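Local coordinates for protein iron aquisition yersiniabactin synthesis enzyme, YbtT (PDB 6BA9) that acts as a low-specificity type II thioesterase, probably hydrolysing thioesters, and maintains production of the metallophore yersiniabactin in pathogenic enterobacteria, at residues P5-R10 with E36-C41; R61-L66 with A93-E98; L70-E75 with E104-A109; A120-S125 with W209-S214; L191-S196 with V220-D225. The protein carries 1 engineered substitution. One frame throughout, in Å; residues are numbered along the deposited sequence.

Contact 1 (P5-R10 with E36-C41); sequences PLWPAR and EQLADC
Trp7 packs one indole face against the irregular segment 36-41, and the tight part of the contact is built on this ring. Leu38 N rests over that face, 3.3 Å from Trp7 CH2, while Gln37 CA makes a CH-pi contact with the five-membered ring of the same indole, 3.9 Å from its centroid. Cys41 O lies at the ring edge, near its plane. Gln37 CG, anti to the backbone N (chi1 180°), is placed between the indole, near Trp7 CD2, and the Arg10 guanidinium; the chain runs on extended and its amide reaches back to segment 5-10. There Gln37 NE2 donates to Pro8 O at 2.9 Å, and its other bond, to Ala39 O at 3.0 Å, holds the amide in place.

The solvent side is carried by Arg10. Its backbone N donates to Asp40 O (2.9 Å), and NE donates to Asp40 OD1 in a straight, salt-bridged hydrogen bond (2.9 Å, 174°); OD1 lies in the guanidinium plane, whereas NE stands above the carboxylate plane. A water links Arg10 NH2 to Asp40 OD1. Gln37 CG sits over the centre of the guanidinium, whose plane is 9° from that of the Gln37 amide.

Trp7 NE1 is hydrogen-bonded to Trp33 O of helix 31-34. Helix 233-243 takes Leu38 on Phe237 and Ala39 on Val241, and at a classic beta bulge both Leu6 and Trp7 pair with Leu43 of strand 42-46.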
# COMPACT_ATOMS: atom_id res chain seq x y z
N PRO A 5 1.91 0.13 15.42
CA PRO A 5 2.80 1.30 15.40
C PRO A 5 4.23 0.92 15.07
O PRO A 5 4.76 -0.07 15.59
CB PRO A 5 2.69 1.83 16.84
CG PRO A 5 2.39 0.63 17.64
CD PRO A 5 1.51 -0.24 16.78
N LEU A 6 4.86 1.69 14.18
CA LEU A 6 6.29 1.54 13.88
C LEU A 6 7.12 2.68 14.44
O LEU A 6 8.19 2.44 15.01
CB LEU A 6 6.53 1.44 12.37
CG LEU A 6 5.88 0.28 11.59
CD1 LEU A 6 6.33 0.26 10.15
CD2 LEU A 6 6.18 -1.06 12.24
N TRP A 7 6.67 3.92 14.27
CA TRP A 7 7.32 5.08 14.86
C TRP A 7 6.32 5.85 15.71
O TRP A 7 5.18 6.07 15.28
CB TRP A 7 7.84 6.10 13.83
CG TRP A 7 8.76 5.63 12.79
CD1 TRP A 7 9.58 4.54 12.81
CD2 TRP A 7 8.97 6.25 11.52
NE1 TRP A 7 10.26 4.44 11.63
CE2 TRP A 7 9.91 5.48 10.82
CE3 TRP A 7 8.44 7.39 10.91
CZ2 TRP A 7 10.33 5.81 9.54
CZ3 TRP A 7 8.85 7.71 9.64
CH2 TRP A 7 9.80 6.92 8.97
N PRO A 8 6.73 6.36 16.86
CA PRO A 8 5.93 7.37 17.54
C PRO A 8 6.22 8.73 16.94
O PRO A 8 7.26 8.96 16.32
CB PRO A 8 6.47 7.29 18.97
CG PRO A 8 7.92 7.04 18.75
CD PRO A 8 8.02 6.14 17.55
N ALA A 9 5.27 9.64 17.10
CA ALA A 9 5.53 11.01 16.70
C ALA A 9 6.67 11.57 17.53
O ALA A 9 6.86 11.19 18.70
CB ALA A 9 4.28 11.87 16.90
N ARG A 10 7.45 12.46 16.94
CA ARG A 10 8.49 13.13 17.70
C ARG A 10 8.56 14.60 17.33
O ARG A 10 7.95 15.07 16.36
CB ARG A 10 9.86 12.47 17.53
CG ARG A 10 10.47 12.65 16.16
CD ARG A 10 11.84 12.01 16.09
NE ARG A 10 12.50 12.22 14.81
CZ ARG A 10 13.60 11.58 14.43
NH1 ARG A 10 14.16 10.68 15.23
NH2 ARG A 10 14.14 11.83 13.25
N GLU A 36 15.25 2.96 12.07
CA GLU A 36 15.56 4.38 12.12
C GLU A 36 14.37 5.23 11.69
O GLU A 36 13.82 5.02 10.61
CB GLU A 36 16.75 4.65 11.19
CG GLU A 36 17.19 6.10 11.15
CD GLU A 36 18.37 6.34 10.22
OE1 GLU A 36 18.96 7.43 10.30
OE2 GLU A 36 18.69 5.45 9.39
N GLN A 37 13.99 6.19 12.52
CA GLN A 37 12.88 7.09 12.21
C GLN A 37 13.35 8.15 11.21
O GLN A 37 14.28 8.91 11.49
CB GLN A 37 12.35 7.72 13.49
CG GLN A 37 11.21 8.67 13.27
CD GLN A 37 10.31 8.82 14.48
OE1 GLN A 37 10.59 8.26 15.55
NE2 GLN A 37 9.23 9.55 14.33
N LEU A 38 12.69 8.21 10.05
CA LEU A 38 13.13 9.06 8.96
C LEU A 38 12.28 10.32 8.77
O LEU A 38 12.58 11.14 7.89
CB LEU A 38 13.17 8.27 7.66
CG LEU A 38 14.14 7.09 7.70
CD1 LEU A 38 14.05 6.20 6.48
CD2 LEU A 38 15.58 7.61 7.83
N ALA A 39 11.24 10.49 9.57
CA ALA A 39 10.42 11.70 9.57
C ALA A 39 9.75 11.76 10.92
O ALA A 39 9.68 10.76 11.64
CB ALA A 39 9.36 11.68 8.45
N ASP A 40 9.25 12.95 11.28
CA ASP A 40 8.78 13.17 12.65
C ASP A 40 7.34 12.71 12.92
O ASP A 40 6.91 12.70 14.08
CB ASP A 40 8.92 14.65 13.00
CG ASP A 40 10.38 15.09 13.13
OD1 ASP A 40 11.29 14.24 13.14
OD2 ASP A 40 10.59 16.31 13.20
N CYS A 41 6.59 12.34 11.88
CA CYS A 41 5.23 11.87 12.08
C CYS A 41 5.24 10.52 12.78
O CYS A 41 6.21 9.76 12.69
CB CYS A 41 4.55 11.69 10.71
SG CYS A 41 5.46 10.65 9.53
O HOH W 1 13.61 14.25 11.92

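Contact 2 (R61-L66 with A93-E98); sequences RSITQL and AQVAFE
The Gln94 amide and the Glu98 carboxylate meet Ile63 and Thr64 through an oxygen each, set against aliphatic carbon. The Gln94 amide ends with OE1 3.5 Å from Ile63 CD1, the two side chains crossing at about a right angle; the same oxygen is hydrogen-bonded to Thr172. Glu98 lies beside Thr64, pointing the same way, with OE1 4.0 Å from Thr64 CG2; its charge is paired with Arg101, and its other oxygen takes the hydroxyls of Tyr175 and Tyr177. Buried polar ends thus find partners outside the two segments.

Between them the packing is apolar. Ile63 points into the facing helix, its CD1 3.8 Å from Val95 CG2 and its CG2 3.8 Å from Gln94 CB. The Val95 methyl also meets Leu66 CD1 at 4.1 Å. Val95 CG1 is anti to the backbone N (chi1 178°), which leaves CG2 anti to the carbonyl carbon, where it meets both Ile63 and Leu66.

Ser62 is the N-cap of helix 63-77, its OG accepting from Gln65 N at 3.0 Å. The first turn of helix 63-77 packs on helix 91-105, which follows strand 84-89 at what is probably the nucleophile elbow of the alpha/beta-hydrolase fold.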
# COMPACT_ATOMS: atom_id res chain seq x y z
N ARG A 61 -10.22 -11.49 0.35
CA ARG A 61 -10.02 -11.62 -1.09
C ARG A 61 -10.57 -10.43 -1.86
O ARG A 61 -10.78 -10.51 -3.08
CB ARG A 61 -10.64 -12.94 -1.56
CG ARG A 61 -10.00 -14.11 -0.82
CD ARG A 61 -10.39 -15.43 -1.40
NE ARG A 61 -11.83 -15.66 -1.42
CZ ARG A 61 -12.52 -16.27 -0.45
NH1 ARG A 61 -11.92 -16.70 0.66
NH2 ARG A 61 -13.82 -16.45 -0.60
N SER A 62 -10.76 -9.29 -1.18
CA SER A 62 -11.34 -8.08 -1.75
C SER A 62 -10.63 -6.84 -1.22
O SER A 62 -10.55 -6.64 -0.00
CB SER A 62 -12.83 -8.02 -1.37
OG SER A 62 -13.35 -6.72 -1.52
N ILE A 63 -10.17 -5.99 -2.14
CA ILE A 63 -9.59 -4.69 -1.79
C ILE A 63 -10.60 -3.83 -1.05
O ILE A 63 -10.27 -3.17 -0.06
CB ILE A 63 -9.07 -3.99 -3.07
CG1 ILE A 63 -7.93 -4.79 -3.72
CG2 ILE A 63 -8.66 -2.54 -2.77
CD1 ILE A 63 -6.70 -5.03 -2.80
N THR A 64 -11.84 -3.76 -1.54
CA THR A 64 -12.81 -2.87 -0.92
C THR A 64 -13.19 -3.35 0.49
O THR A 64 -13.47 -2.53 1.36
CB THR A 64 -14.03 -2.66 -1.83
OG1 THR A 64 -14.57 -3.93 -2.23
CG2 THR A 64 -13.68 -1.87 -3.07
N GLN A 65 -13.19 -4.67 0.72
CA GLN A 65 -13.44 -5.19 2.08
C GLN A 65 -12.31 -4.77 3.03
O GLN A 65 -12.56 -4.35 4.16
CB GLN A 65 -13.56 -6.71 2.08
CG GLN A 65 -14.85 -7.25 1.55
CD GLN A 65 -14.84 -8.76 1.49
OE1 GLN A 65 -13.97 -9.42 2.08
NE2 GLN A 65 -15.80 -9.32 0.76
N LEU A 66 -11.06 -4.91 2.59
CA LEU A 66 -9.94 -4.45 3.40
C LEU A 66 -10.06 -2.97 3.72
O LEU A 66 -9.81 -2.54 4.85
CB LEU A 66 -8.63 -4.74 2.67
CG LEU A 66 -8.22 -6.22 2.61
CD1 LEU A 66 -7.13 -6.42 1.56
CD2 LEU A 66 -7.73 -6.69 3.97
N ALA A 93 -1.51 0.39 -2.36
CA ALA A 93 -2.02 1.65 -2.92
C ALA A 93 -3.51 1.55 -3.22
O ALA A 93 -4.25 2.53 -3.06
CB ALA A 93 -1.25 2.02 -4.18
N GLN A 94 -3.97 0.38 -3.67
CA GLN A 94 -5.39 0.19 -3.96
C GLN A 94 -6.20 0.29 -2.69
O GLN A 94 -7.25 0.95 -2.65
CB GLN A 94 -5.62 -1.16 -4.63
CG GLN A 94 -4.85 -1.38 -5.93
CD GLN A 94 -4.81 -2.83 -6.34
OE1 GLN A 94 -4.86 -3.73 -5.50
NE2 GLN A 94 -4.69 -3.07 -7.63
N VAL A 95 -5.73 -0.34 -1.61
CA VAL A 95 -6.42 -0.26 -0.33
C VAL A 95 -6.40 1.16 0.20
O VAL A 95 -7.41 1.66 0.70
CB VAL A 95 -5.85 -1.27 0.68
CG1 VAL A 95 -6.58 -1.12 2.01
CG2 VAL A 95 -6.01 -2.70 0.18
N ALA A 96 -5.25 1.84 0.12
CA ALA A 96 -5.14 3.21 0.60
C ALA A 96 -6.10 4.12 -0.15
O ALA A 96 -6.77 4.95 0.47
CB ALA A 96 -3.70 3.71 0.44
N PHE A 97 -6.18 3.97 -1.47
CA PHE A 97 -7.11 4.75 -2.27
C PHE A 97 -8.55 4.52 -1.84
O PHE A 97 -9.31 5.47 -1.60
CB PHE A 97 -6.92 4.38 -3.74
CG PHE A 97 -7.95 4.96 -4.67
CD1 PHE A 97 -8.03 6.33 -4.86
CD2 PHE A 97 -8.80 4.15 -5.35
CE1 PHE A 97 -8.98 6.85 -5.75
CE2 PHE A 97 -9.74 4.66 -6.23
CZ PHE A 97 -9.82 6.01 -6.42
N GLU A 98 -8.96 3.25 -1.74
CA GLU A 98 -10.35 2.95 -1.37
C GLU A 98 -10.66 3.37 0.06
O GLU A 98 -11.78 3.80 0.36
CB GLU A 98 -10.66 1.47 -1.63
CG GLU A 98 -10.67 1.06 -3.11
CD GLU A 98 -11.84 1.61 -3.88
OE1 GLU A 98 -12.84 2.05 -3.25
OE2 GLU A 98 -11.75 1.61 -5.13

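Contact 3 (L70-E75 with E104-A109); sequences LANELE and EQRGLA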
# COMPACT_ATOMS: atom_id res chain seq x y z
N LEU A 70 -10.33 -0.95 7.33
CA LEU A 70 -9.35 0.06 7.70
C LEU A 70 -10.01 1.41 7.92
O LEU A 70 -9.68 2.10 8.89
CB LEU A 70 -8.24 0.13 6.64
CG LEU A 70 -7.14 1.15 6.94
CD1 LEU A 70 -6.41 0.86 8.26
CD2 LEU A 70 -6.14 1.20 5.77
N ALA A 71 -10.93 1.81 7.05
CA ALA A 71 -11.56 3.12 7.23
C ALA A 71 -12.34 3.17 8.54
O ALA A 71 -12.30 4.18 9.26
CB ALA A 71 -12.49 3.40 6.05
N ASN A 72 -13.04 2.09 8.87
CA ASN A 72 -13.76 2.06 10.14
C ASN A 72 -12.81 2.17 11.31
O ASN A 72 -13.06 2.93 12.25
CB ASN A 72 -14.61 0.80 10.26
CG ASN A 72 -15.76 0.77 9.26
OD1 ASN A 72 -15.97 1.72 8.51
ND2 ASN A 72 -16.45 -0.34 9.21
N GLU A 73 -11.70 1.44 11.25
CA GLU A 73 -10.73 1.50 12.34
C GLU A 73 -10.16 2.90 12.50
O GLU A 73 -10.04 3.41 13.62
CB GLU A 73 -9.61 0.49 12.09
CG GLU A 73 -8.49 0.57 13.13
CD GLU A 73 -7.51 -0.57 12.99
OE1 GLU A 73 -7.96 -1.72 12.73
OE2 GLU A 73 -6.30 -0.32 13.13
N LEU A 74 -9.80 3.55 11.39
CA LEU A 74 -9.23 4.89 11.46
C LEU A 74 -10.26 5.90 11.93
O LEU A 74 -9.92 6.79 12.72
CB LEU A 74 -8.61 5.27 10.11
CG LEU A 74 -7.43 4.40 9.70
CD1 LEU A 74 -6.93 4.84 8.36
CD2 LEU A 74 -6.30 4.45 10.70
N GLU A 75 -11.50 5.80 11.47
CA GLU A 75 -12.54 6.71 11.95
C GLU A 75 -12.71 6.61 13.46
O GLU A 75 -12.98 7.62 14.12
CB GLU A 75 -13.85 6.43 11.23
CG GLU A 75 -15.02 7.30 11.69
CD GLU A 75 -16.27 7.14 10.86
OE1 GLU A 75 -16.42 6.15 10.11
OE2 GLU A 75 -17.15 8.04 10.98
N GLU A 104 -13.01 10.35 2.96
CA GLU A 104 -13.39 11.62 2.34
C GLU A 104 -14.91 11.74 2.26
O GLU A 104 -15.47 12.80 2.60
CB GLU A 104 -12.75 11.71 0.94
CG GLU A 104 -12.92 13.02 0.24
CD GLU A 104 -12.13 13.05 -1.06
OE1 GLU A 104 -10.94 12.64 -1.05
OE2 GLU A 104 -12.72 13.43 -2.07
N GLN A 105 -15.59 10.66 1.84
CA GLN A 105 -17.05 10.66 1.74
C GLN A 105 -17.70 10.90 3.09
O GLN A 105 -18.78 11.51 3.18
CB GLN A 105 -17.54 9.32 1.21
CG GLN A 105 -17.24 9.00 -0.23
CD GLN A 105 -17.52 7.53 -0.54
OE1 GLN A 105 -17.91 6.76 0.34
NE2 GLN A 105 -17.33 7.15 -1.79
N ARG A 106 -17.11 10.37 4.15
CA ARG A 106 -17.66 10.53 5.49
C ARG A 106 -17.39 11.91 6.08
O ARG A 106 -17.80 12.16 7.22
CB ARG A 106 -17.06 9.46 6.41
CG ARG A 106 -17.53 8.05 6.10
CD ARG A 106 -16.71 6.98 6.84
NE ARG A 106 -16.99 5.65 6.30
CZ ARG A 106 -16.45 4.52 6.75
NH1 ARG A 106 -15.60 4.53 7.77
NH2 ARG A 106 -16.77 3.38 6.16
N GLY A 107 -16.69 12.80 5.37
CA GLY A 107 -16.38 14.12 5.88
C GLY A 107 -15.17 14.18 6.79
O GLY A 107 -15.05 15.12 7.58
N LEU A 108 -14.26 13.21 6.69
CA LEU A 108 -13.19 13.13 7.67
C LEU A 108 -11.88 13.75 7.18
O LEU A 108 -10.96 13.93 8.00
CB LEU A 108 -13.04 11.70 8.16
CG LEU A 108 -14.30 11.32 8.95
CD1 LEU A 108 -14.29 9.87 9.31
CD2 LEU A 108 -14.43 12.17 10.22
N ALA A 109 -11.80 14.09 5.90
CA ALA A 109 -10.77 14.99 5.41
C ALA A 109 -9.37 14.47 5.71
O ALA A 109 -8.62 15.11 6.44
CB ALA A 109 -10.95 16.38 6.04
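Arg106 reaches across to Asn72 and grips it end-on, both terminal nitrogens hydrogen-bonding to one atom. Asn72 OD1 accepts from Arg106 NH1 at 2.9 Å and from Arg106 NH2 at 3.0 Å. Neither bond is straight (135° and 133°), as expected when both nitrogens of one guanidinium end converge on a single oxygen, and the oxygen sits somewhat out of the guanidinium plane. An arginine chain extended from CG to NE gives the group its reach.

The charge pairing is looser. Glu75 OE1 forms a salt bridge with Arg106 NH1 at 3.0 Å, but as a hydrogen bond it is weak; NH1 is shared between Asn72 OD1 and Glu75 OE1.

The nonpolar contact is made by Leu108, whose CD1 presses on the stem of Glu75, 3.6 Å from its CG, where the side chains cross at about a right angle. Separately, Ala71 CB comes within van der Waals distance of the guanidinium, 3.7 Å from Arg106 NH1. Leu108 also touches Leu103 of helix 91-105, and Ala71 packs on Leu102.

The partners of helix 63-77 thus gather at the C-terminal end of helix 91-105, where Gly107, with positive phi and Gly107 N bonded to Glu104 O, closes the helix in a Schellman motif.

Contact 4 (A120-S125 with W209-S214); sequences APHLHS and WRQWLS
Pro121 is wedged between Trp209 and Trp212, and one of its carbons serves both rings. Its CD stands 3.4 Å from the centroid of the Trp209 six-membered ring and 3.7 Å from that of the Trp212 five-membered ring, a CH-pi contact over a face in each case. Ala120 CA makes a third, 3.6 Å from the centroid of the Trp209 five-membered ring. Pro121 CG completes the packing on Trp209, 3.4 Å from CH2. The polar member is His122: Trp212 NE1 donates to His122 ND1 at 3.0 Å, close to straight (167°). The acceptor lies in the indole plane, while the donor is tilted 20° from that of the imidazole.

One step out, a type I turn from Ala120 to Leu123, closed by Leu123 N on Ala120 O, sets Pro121 and His122 side by side. Leu123 CG lies over one face of the imidazole. Trp212 N donates to Trp209 O, keeping the two tryptophans in one short turn. Further out, Trp209 NE1 is held by Cys118 O and its ring meets Phe97 edge-to-face, while the Trp212 ring meets Tyr177.

Because the indole N-H is the donor, His122 ND1 is the acceptor, and a neutral His122 would be expected to carry its proton on NE2.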
# COMPACT_ATOMS: atom_id res chain seq x y z
N ALA A 120 -3.19 2.08 -12.19
CA ALA A 120 -4.44 2.74 -11.85
C ALA A 120 -5.62 1.76 -11.88
O ALA A 120 -5.54 0.70 -12.52
CB ALA A 120 -4.69 3.86 -12.83
N PRO A 121 -6.74 2.10 -11.21
CA PRO A 121 -7.84 1.12 -11.06
C PRO A 121 -8.60 0.76 -12.33
O PRO A 121 -9.31 -0.24 -12.31
CB PRO A 121 -8.76 1.76 -10.01
CG PRO A 121 -7.87 2.70 -9.25
CD PRO A 121 -6.92 3.23 -10.28
N HIS A 122 -8.46 1.52 -13.42
CA HIS A 122 -9.07 1.10 -14.69
C HIS A 122 -8.12 0.26 -15.54
O HIS A 122 -8.48 -0.10 -16.67
CB HIS A 122 -9.56 2.32 -15.48
CG HIS A 122 -8.46 3.25 -15.89
ND1 HIS A 122 -7.84 4.09 -14.99
CD2 HIS A 122 -7.89 3.49 -17.09
CE1 HIS A 122 -6.93 4.80 -15.63
NE2 HIS A 122 -6.93 4.45 -16.90
N LEU A 123 -6.94 -0.05 -15.03
CA LEU A 123 -5.95 -0.86 -15.72
C LEU A 123 -5.75 -2.19 -15.00
O LEU A 123 -6.30 -2.43 -13.92
CB LEU A 123 -4.63 -0.10 -15.80
CG LEU A 123 -4.67 1.29 -16.46
CD1 LEU A 123 -3.32 1.94 -16.41
CD2 LEU A 123 -5.16 1.20 -17.90
N HIS A 124 -4.98 -3.07 -15.63
CA HIS A 124 -4.51 -4.30 -15.02
C HIS A 124 -2.99 -4.28 -14.95
O HIS A 124 -2.32 -3.68 -15.79
CB HIS A 124 -4.94 -5.53 -15.83
CG HIS A 124 -6.42 -5.63 -16.04
ND1 HIS A 124 -7.26 -6.29 -15.17
CD2 HIS A 124 -7.21 -5.20 -17.05
CE1 HIS A 124 -8.50 -6.23 -15.62
NE2 HIS A 124 -8.50 -5.58 -16.76
N SER A 125 -2.45 -4.98 -13.95
CA SER A 125 -1.01 -5.18 -13.87
C SER A 125 -0.51 -5.94 -15.10
O SER A 125 -1.19 -6.82 -15.63
CB SER A 125 -0.68 -5.99 -12.61
OG SER A 125 0.71 -6.25 -12.55
N TRP A 209 -3.20 7.11 -12.80
CA TRP A 209 -3.99 7.47 -11.63
C TRP A 209 -4.55 8.88 -11.70
O TRP A 209 -5.49 9.20 -10.96
CB TRP A 209 -3.15 7.33 -10.37
CG TRP A 209 -3.07 5.93 -9.78
CD1 TRP A 209 -2.09 5.01 -9.98
CD2 TRP A 209 -3.99 5.34 -8.86
NE1 TRP A 209 -2.35 3.87 -9.26
CE2 TRP A 209 -3.51 4.05 -8.56
CE3 TRP A 209 -5.18 5.77 -8.28
CZ2 TRP A 209 -4.19 3.19 -7.69
CZ3 TRP A 209 -5.85 4.91 -7.42
CH2 TRP A 209 -5.34 3.64 -7.14
N ARG A 210 -4.00 9.73 -12.56
CA ARG A 210 -4.52 11.09 -12.66
C ARG A 210 -5.97 11.10 -13.13
O ARG A 210 -6.65 12.12 -12.94
CB ARG A 210 -3.62 11.94 -13.55
CG ARG A 210 -2.23 12.19 -12.96
CD ARG A 210 -1.37 13.15 -13.81
NE ARG A 210 -1.12 12.59 -15.13
CZ ARG A 210 -1.78 12.92 -16.24
NH1 ARG A 210 -2.72 13.84 -16.20
NH2 ARG A 210 -1.48 12.30 -17.37
N GLN A 211 -6.47 10.00 -13.69
CA GLN A 211 -7.88 9.92 -14.07
C GLN A 211 -8.79 9.92 -12.85
O GLN A 211 -9.98 10.25 -12.97
CB GLN A 211 -8.15 8.65 -14.87
CG GLN A 211 -7.40 8.52 -16.20
CD GLN A 211 -8.00 9.37 -17.27
OE1 GLN A 211 -9.17 9.73 -17.20
NE2 GLN A 211 -7.21 9.71 -18.27
N TRP A 212 -8.25 9.58 -11.68
CA TRP A 212 -9.04 9.32 -10.47
C TRP A 212 -8.87 10.37 -9.38
O TRP A 212 -9.53 10.28 -8.34
CB TRP A 212 -8.61 7.95 -9.91
CG TRP A 212 -8.91 6.81 -10.81
CD1 TRP A 212 -8.15 6.36 -11.85
CD2 TRP A 212 -10.07 5.98 -10.76
NE1 TRP A 212 -8.77 5.28 -12.44
CE2 TRP A 212 -9.95 5.04 -11.80
CE3 TRP A 212 -11.20 5.94 -9.94
CZ2 TRP A 212 -10.91 4.07 -12.03
CZ3 TRP A 212 -12.14 4.98 -10.18
CH2 TRP A 212 -12.00 4.05 -11.21
N LEU A 213 -8.00 11.36 -9.58
CA LEU A 213 -7.52 12.22 -8.51
C LEU A 213 -7.55 13.67 -8.98
O LEU A 213 -6.87 14.02 -9.96
CB LEU A 213 -6.09 11.81 -8.13
CG LEU A 213 -5.90 10.37 -7.67
CD1 LEU A 213 -4.41 10.03 -7.56
CD2 LEU A 213 -6.60 10.15 -6.34
N SER A 214 -8.34 14.51 -8.31
CA SER A 214 -8.48 15.91 -8.71
C SER A 214 -7.29 16.79 -8.36
O SER A 214 -7.07 17.83 -9.02
CB SER A 214 -9.73 16.49 -8.07
OG SER A 214 -10.85 15.79 -8.57

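Contact 5 (L191-S196 with V220-D225); sequences LLLCGS and VVIDGD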
# COMPACT_ATOMS: atom_id res chain seq x y z
N LEU A 191 -0.10 12.26 -3.96
CA LEU A 191 1.23 12.14 -4.52
C LEU A 191 1.37 10.77 -5.15
O LEU A 191 1.02 9.76 -4.52
CB LEU A 191 2.27 12.29 -3.42
CG LEU A 191 3.72 12.00 -3.77
CD1 LEU A 191 4.25 12.99 -4.83
CD2 LEU A 191 4.58 12.05 -2.51
N LEU A 192 1.87 10.73 -6.37
CA LEU A 192 2.13 9.50 -7.10
C LEU A 192 3.63 9.26 -7.12
O LEU A 192 4.40 10.17 -7.47
CB LEU A 192 1.64 9.62 -8.54
CG LEU A 192 0.16 9.97 -8.77
CD1 LEU A 192 -0.16 10.05 -10.25
CD2 LEU A 192 -0.75 8.98 -8.09
N LEU A 193 4.04 8.06 -6.71
CA LEU A 193 5.43 7.64 -6.72
C LEU A 193 5.58 6.42 -7.62
O LEU A 193 4.72 5.54 -7.65
CB LEU A 193 5.90 7.30 -5.30
CG LEU A 193 5.88 8.41 -4.27
CD1 LEU A 193 6.35 7.87 -2.94
CD2 LEU A 193 6.76 9.57 -4.71
N CYS A 194 6.70 6.37 -8.33
CA CYS A 194 7.07 5.19 -9.09
C CYS A 194 8.58 5.00 -9.00
O CYS A 194 9.32 5.90 -8.56
CB CYS A 194 6.57 5.25 -10.54
SG CYS A 194 7.44 6.46 -11.57
N GLY A 195 9.03 3.82 -9.39
CA GLY A 195 10.43 3.46 -9.33
C GLY A 195 11.10 3.48 -10.70
O GLY A 195 10.54 2.99 -11.68
N SER A 196 12.32 4.03 -10.74
CA SER A 196 13.03 4.16 -12.01
C SER A 196 13.17 2.83 -12.73
O SER A 196 13.12 2.77 -13.97
CB SER A 196 14.42 4.76 -11.78
OG SER A 196 15.21 3.97 -10.91
N VAL A 220 6.41 11.12 -9.26
CA VAL A 220 7.76 11.44 -8.84
C VAL A 220 8.54 10.13 -8.82
O VAL A 220 8.08 9.14 -8.23
CB VAL A 220 7.77 12.13 -7.47
CG1 VAL A 220 9.20 12.30 -6.94
CG2 VAL A 220 7.02 13.49 -7.54
N VAL A 221 9.67 10.10 -9.51
CA VAL A 221 10.45 8.88 -9.71
C VAL A 221 11.47 8.75 -8.59
O VAL A 221 12.29 9.64 -8.36
CB VAL A 221 11.16 8.91 -11.08
CG1 VAL A 221 11.98 7.62 -11.28
CG2 VAL A 221 10.17 9.05 -12.20
N ILE A 222 11.41 7.62 -7.89
CA ILE A 222 12.43 7.23 -6.93
C ILE A 222 13.35 6.23 -7.62
O ILE A 222 12.90 5.29 -8.28
CB ILE A 222 11.76 6.64 -5.67
CG1 ILE A 222 10.97 7.76 -4.96
CG2 ILE A 222 12.81 5.99 -4.76
CD1 ILE A 222 10.23 7.33 -3.75
N ASP A 223 14.66 6.45 -7.51
CA ASP A 223 15.61 5.53 -8.13
C ASP A 223 15.64 4.22 -7.35
O ASP A 223 15.99 4.20 -6.17
CB ASP A 223 17.00 6.18 -8.19
CG ASP A 223 17.07 7.32 -9.20
OD1 ASP A 223 16.20 7.42 -10.10
OD2 ASP A 223 18.02 8.13 -9.10
N GLY A 224 15.28 3.13 -8.00
CA GLY A 224 15.21 1.84 -7.35
C GLY A 224 14.35 0.87 -8.13
O GLY A 224 13.82 1.18 -9.20
N ASP A 225 14.24 -0.35 -7.58
CA ASP A 225 13.39 -1.38 -8.15
C ASP A 225 12.06 -1.41 -7.40
O ASP A 225 11.74 -0.48 -6.65
CB ASP A 225 14.13 -2.73 -8.17
CG ASP A 225 14.42 -3.29 -6.79
OD1 ASP A 225 13.84 -2.85 -5.77
OD2 ASP A 225 15.25 -4.22 -6.71
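Leu191 opens the pairing with its CD1 against Val220 CG2, 3.9 Å away, on the side where helix 233-243 also packs. Leu192 contributes its carbonyl, accepting from Val220 N at 2.9 Å. Leu193 is level with Val220, side by side and pointing the same way: CD2 meets Val220 CB, while CD1 reaches on to Ile222 CD1 at 4.0 Å. Cys194 uses both backbone groups, N donating to Val220 O (3.1 Å) and O accepting from Ile222 N (2.8 Å). Its SG, on the other face, touches Val221 CG2 at 3.8 Å and packs on Trp203 and Val206 of helix 203-207. That helix joins the two parallel strands as a beta-alpha-beta crossover at the margin of the alpha/beta-hydrolase sheet, with 216-222 the outermost strand on this side. In this fold the loops after the last two strands usually carry the catalytic acid and histidine.

Gly195, level with Ile222, brings its CA to 3.2 Å from Ile222 O, a close CA-H...O contact. Ser196 N donates to the same oxygen at 2.8 Å, and its side chain, OG between the backbone N and the carbonyl carbon (chi1 59°), accepts from Gly224 N at the turn leading out of the strand.

Contacts 2 and 3 share helices 63-77 and 91-105, with centres about 14 Å apart. Contact 2 touches contact 4 through Phe97, whose CG is 3.5 Å from Trp209 CZ3; contact 4 touches contact 5 where Trp209 CB meets Leu192 CD2 at 3.7 Å, so a packed path runs from helix 91-105 to strand 190-195, next to the edge strand. Contact 1 stands apart, its centre about 30 Å from that of contact 4, though it and contact 5 belong to opposite margins of one sheet. The engineered serine-to-alanine site, presumably the nucleophile position, lies between strand 84-89 and helix 91-105, ahead of contact 2; contact 5 leads into loops that probably supply its partners.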